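Local coordinates for putative fusidic acid resistance protein (Staphylococcus aureus, PDB 2YB5) that confers resistance to the antibiotic fusidic acid, probably by binding elongation factor G and helping to clear it from the ribosome, at residues E117-G122 against S194-Q199; L42-N46 against F59-D64. All blocks are in the same frame, centred on the assembly; numbering follows the deposited sequence.

Contact 1 (E117-G122 against S194-Q199); sequences EISYLG and SFKCNQ. With ZN (zinc ion), chain C.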
# COMPACT_ATOMS: atom_id res chain seq x y z
N GLU A 117 -5.42 4.79 -3.83
CA GLU A 117 -4.05 4.94 -3.32
C GLU A 117 -3.84 4.37 -1.94
O GLU A 117 -2.73 4.48 -1.39
CB GLU A 117 -3.66 6.41 -3.30
CG GLU A 117 -3.74 7.11 -4.63
CD GLU A 117 -3.06 8.46 -4.57
OE1 GLU A 117 -3.35 9.22 -3.62
OE2 GLU A 117 -2.24 8.75 -5.47
N ILE A 118 -4.86 3.74 -1.37
CA ILE A 118 -4.71 3.15 -0.04
C ILE A 118 -5.17 1.70 0.01
O ILE A 118 -6.21 1.34 -0.53
CB ILE A 118 -5.40 3.98 1.07
CG1 ILE A 118 -6.83 4.35 0.71
CG2 ILE A 118 -4.59 5.24 1.39
CD1 ILE A 118 -7.60 4.85 1.93
N SER A 119 -4.34 0.89 0.65
CA SER A 119 -4.67 -0.47 1.01
C SER A 119 -5.22 -0.49 2.43
O SER A 119 -5.96 -1.39 2.81
CB SER A 119 -3.43 -1.35 0.93
OG SER A 119 -3.00 -1.47 -0.42
N TYR A 120 -4.81 0.48 3.23
CA TYR A 120 -5.41 0.66 4.54
C TYR A 120 -5.58 2.14 4.87
O TYR A 120 -4.81 2.98 4.40
CB TYR A 120 -4.56 -0.05 5.60
CG TYR A 120 -3.28 0.63 6.00
CD1 TYR A 120 -3.27 1.60 6.99
CD2 TYR A 120 -2.06 0.26 5.41
CE1 TYR A 120 -2.07 2.21 7.37
CE2 TYR A 120 -0.89 0.86 5.77
CZ TYR A 120 -0.89 1.82 6.77
OH TYR A 120 0.30 2.41 7.14
N LEU A 121 -6.56 2.43 5.70
CA LEU A 121 -6.85 3.81 6.08
C LEU A 121 -6.24 4.12 7.44
O LEU A 121 -6.71 3.61 8.47
CB LEU A 121 -8.36 4.04 6.11
CG LEU A 121 -8.78 5.48 6.41
CD1 LEU A 121 -8.07 6.46 5.47
CD2 LEU A 121 -10.29 5.58 6.30
N GLY A 122 -5.21 4.97 7.44
CA GLY A 122 -4.52 5.34 8.65
C GLY A 122 -4.59 6.83 8.85
O GLY A 122 -4.20 7.59 7.95
N SER A 194 0.51 7.60 7.16
CA SER A 194 0.03 6.35 6.58
C SER A 194 -0.24 6.46 5.09
O SER A 194 -0.22 5.46 4.38
CB SER A 194 -1.23 5.89 7.32
OG SER A 194 -0.94 5.66 8.69
N PHE A 195 -0.47 7.68 4.59
CA PHE A 195 -0.67 7.88 3.16
C PHE A 195 0.61 7.67 2.38
O PHE A 195 0.60 7.05 1.32
CB PHE A 195 -1.35 9.22 2.89
CG PHE A 195 -2.70 9.31 3.56
CD1 PHE A 195 -3.81 8.79 2.93
CD2 PHE A 195 -2.82 9.81 4.85
CE1 PHE A 195 -5.06 8.82 3.55
CE2 PHE A 195 -4.06 9.84 5.48
CZ PHE A 195 -5.18 9.34 4.83
N LYS A 196 1.73 8.15 2.92
CA LYS A 196 3.04 7.84 2.35
C LYS A 196 3.33 6.34 2.42
O LYS A 196 3.79 5.74 1.43
CB LYS A 196 4.14 8.61 3.07
CG LYS A 196 5.53 8.46 2.45
CD LYS A 196 6.64 8.79 3.44
CE LYS A 196 8.01 8.64 2.78
NZ LYS A 196 9.14 8.78 3.74
N CYS A 197 3.09 5.74 3.58
CA CYS A 197 3.16 4.28 3.77
C CYS A 197 2.42 3.49 2.68
O CYS A 197 2.95 2.54 2.11
CB CYS A 197 2.55 3.88 5.13
SG CYS A 197 2.88 2.19 5.64
N ASN A 198 1.18 3.90 2.41
CA ASN A 198 0.34 3.23 1.42
C ASN A 198 0.85 3.34 -0.02
O ASN A 198 0.52 2.50 -0.85
CB ASN A 198 -1.10 3.73 1.51
CG ASN A 198 -1.89 2.99 2.56
OD1 ASN A 198 -2.39 1.90 2.30
ND2 ASN A 198 -2.00 3.57 3.77
N GLN A 199 1.66 4.37 -0.30
CA GLN A 199 2.38 4.48 -1.58
C GLN A 199 3.51 3.46 -1.67
O GLN A 199 3.89 3.07 -2.77
CB GLN A 199 2.96 5.90 -1.78
CG GLN A 199 1.92 7.01 -1.89
CD GLN A 199 1.08 6.91 -3.14
OE1 GLN A 199 0.37 5.93 -3.35
NE2 GLN A 199 1.16 7.93 -4.00
ZN ZN C . 5.26 2.45 6.04
O HOH W 1 -1.61 6.89 -0.17
O HOH W 2 -0.66 -0.11 -0.86
O HOH W 3 1.12 4.21 9.33
O HOH W 4 -1.67 8.94 8.70
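One side-chain amide can satisfy backbone NH and C=O groups together, and here a single buried carboxamide, that of N198, joins helix 194-200 to the backbone of 117-122. With chi1 near -85° and chi2 near -83°, its carboxamide lies against the backbone at S119-Y120. N198 OD1 accepts from two successive amides, S119 N at 2.7 Å and Y120 N at 3.0 Å. On the other side of the group, N198 ND2 donates to S194 O one helical turn back (2.7 Å) and makes a weak bond to Y120 O (2.9 Å), so the side chain's orientation is fixed from both ends. Y120, in the p rotamer, lays one ring face over N198 ND2 and brings its edge to C197, whose SG sits 5.1 Å from the ring centroid. C197 is t, and its SG binds zinc at 2.4 Å, with C158, C161 and C191 completing the site. F195, m, brings its ring against I118 and L121: F195 CD1 is 3.9 Å from I118 CG2 and F195 CZ 4.1 Å from L121 CD1. G122 lets S194 come close, since a CB would collide with S194 OG, which is itself hydrogen-bonded to K131. Waters bridge E117 O to F195 O and S119 OG to N198 O. The chemistry therefore couples a Cys4 zinc site, consistent with the treble-clef family, to the backbone at S119 and Y120, next to L121 and G122 of strand 121-125: the helix that supplies one zinc ligand also supplies, one residue later, the amide that pairs with this backbone.

Contact 2 (L42-N46 against F59-D64); sequences LNEIN and FITSID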
# COMPACT_ATOMS: atom_id res chain seq x y z
N LEU A 42 8.49 -8.92 -16.81
CA LEU A 42 7.29 -8.84 -17.64
C LEU A 42 6.24 -9.86 -17.20
O LEU A 42 5.05 -9.52 -17.07
CB LEU A 42 7.64 -9.01 -19.11
CG LEU A 42 8.49 -7.88 -19.70
CD1 LEU A 42 8.85 -8.21 -21.16
CD2 LEU A 42 7.77 -6.54 -19.59
N ASN A 43 6.68 -11.10 -16.95
CA ASN A 43 5.76 -12.15 -16.50
C ASN A 43 5.17 -11.93 -15.11
O ASN A 43 4.05 -12.36 -14.86
CB ASN A 43 6.40 -13.54 -16.60
CG ASN A 43 6.17 -14.20 -17.96
OD1 ASN A 43 5.12 -14.03 -18.58
ND2 ASN A 43 7.15 -14.97 -18.41
N GLU A 44 5.92 -11.28 -14.21
CA GLU A 44 5.38 -10.90 -12.89
C GLU A 44 4.24 -9.90 -13.02
O GLU A 44 3.21 -10.03 -12.35
CB GLU A 44 6.46 -10.29 -11.99
CG GLU A 44 7.54 -11.28 -11.56
CD GLU A 44 7.02 -12.29 -10.56
OE1 GLU A 44 6.66 -11.89 -9.43
OE2 GLU A 44 6.98 -13.50 -10.92
N ILE A 45 4.42 -8.91 -13.89
CA ILE A 45 3.38 -7.91 -14.12
C ILE A 45 2.12 -8.56 -14.68
O ILE A 45 1.01 -8.29 -14.21
CB ILE A 45 3.86 -6.81 -15.09
CG1 ILE A 45 4.99 -6.01 -14.43
CG2 ILE A 45 2.70 -5.89 -15.51
CD1 ILE A 45 5.68 -5.04 -15.34
N ASN A 46 2.31 -9.41 -15.69
CA ASN A 46 1.21 -10.11 -16.37
C ASN A 46 0.43 -11.03 -15.44
O ASN A 46 -0.80 -11.06 -15.49
CB ASN A 46 1.76 -10.94 -17.54
CG ASN A 46 0.66 -11.53 -18.42
OD1 ASN A 46 -0.22 -10.82 -18.89
ND2 ASN A 46 0.73 -12.84 -18.65
N PHE A 59 -0.35 -3.63 -22.65
CA PHE A 59 0.53 -2.86 -21.78
C PHE A 59 1.88 -3.57 -21.75
O PHE A 59 2.92 -2.92 -21.82
CB PHE A 59 -0.09 -2.77 -20.38
CG PHE A 59 0.82 -2.15 -19.34
CD1 PHE A 59 1.13 -0.79 -19.38
CD2 PHE A 59 1.33 -2.92 -18.31
CE1 PHE A 59 1.97 -0.23 -18.42
CE2 PHE A 59 2.16 -2.36 -17.33
CZ PHE A 59 2.48 -1.01 -17.39
N ILE A 60 1.84 -4.90 -21.68
CA ILE A 60 3.05 -5.72 -21.72
C ILE A 60 3.85 -5.42 -22.98
O ILE A 60 5.06 -5.18 -22.90
CB ILE A 60 2.73 -7.24 -21.67
CG1 ILE A 60 2.22 -7.66 -20.28
CG2 ILE A 60 3.94 -8.07 -22.04
CD1 ILE A 60 3.25 -7.50 -19.15
N THR A 61 3.18 -5.42 -24.13
CA THR A 61 3.83 -5.10 -25.40
C THR A 61 4.40 -3.68 -25.36
O THR A 61 5.55 -3.45 -25.73
CB THR A 61 2.85 -5.24 -26.60
OG1 THR A 61 2.68 -6.64 -26.91
CG2 THR A 61 3.38 -4.52 -27.85
N SER A 62 3.59 -2.74 -24.90
CA SER A 62 4.00 -1.34 -24.78
C SER A 62 5.26 -1.13 -23.93
O SER A 62 6.15 -0.38 -24.33
CB SER A 62 2.86 -0.50 -24.23
OG SER A 62 3.14 0.88 -24.40
N ILE A 63 5.35 -1.79 -22.77
CA ILE A 63 6.51 -1.64 -21.86
C ILE A 63 7.75 -2.46 -22.26
O ILE A 63 8.86 -2.17 -21.81
CB ILE A 63 6.16 -1.97 -20.37
CG1 ILE A 63 5.77 -3.44 -20.18
CG2 ILE A 63 5.05 -1.05 -19.84
CD1 ILE A 63 5.25 -3.75 -18.79
N ASP A 64 7.57 -3.47 -23.10
CA ASP A 64 8.68 -4.27 -23.60
C ASP A 64 9.45 -3.48 -24.66
O ASP A 64 9.46 -3.84 -25.83
CB ASP A 64 8.16 -5.60 -24.17
CG ASP A 64 9.27 -6.60 -24.43
OD1 ASP A 64 10.46 -6.24 -24.32
OD2 ASP A 64 8.95 -7.76 -24.76
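Helix 42-46, part of helix 35-50, and the short helix 59-63 run nearly antiparallel, at 154° between their directions, with the segment axes 10.6 Å apart at closest approach. The nearest CA atoms are those of L42 and I60, 6.7 Å apart, and D64 is the first residue to leave helical geometry. Packing is by apolar side chains: L42, I45, F59, I60 and I63 all direct their CA-to-CB bonds toward the partner. I60, m at both chi angles, lays CD1 3.4 Å from L42 O and 4.0 Å from I45 CG2. I63 meets both L42 and I45, I63 CG1 lying 3.7 Å from L42 CD2 and I63 CD1 3.7 Å from I45 CD1, while the F59 ring turns its edge to I45 CG2. At the margin D64 OD2 lies 3.6 Å from L42 CD1, the D64 carboxylate forming a salt bridge with K38. Helix 9-27 packs on L42 and I45, and helix 70-80 on F59: an antiparallel helix-helix packing in the N-terminal helical region, within the range assigned to elongation factor G-binding proteins.

In the fold
From the N terminus, helix 9-27 leads into helix 35-50, and contact 2 closes the first loop, a short one of 12 residues, by folding helix 59-63 back onto it. The chain then passes through helices 70-80 and 92-98 before contact 1 opens. Contact 1 spans 71 residues that contain most of the antiparallel sheet and no helix, and brings helix 194-200 back to the edge strand 121-125. The two contacts follow in series, neither nested nor crossed, with centres 26 Å apart and nearest atoms about 15 Å apart. Helix 9-27 links them: L18, V19 and L22 meet contact 2, while V9 and Y10 touch S119 of contact 1.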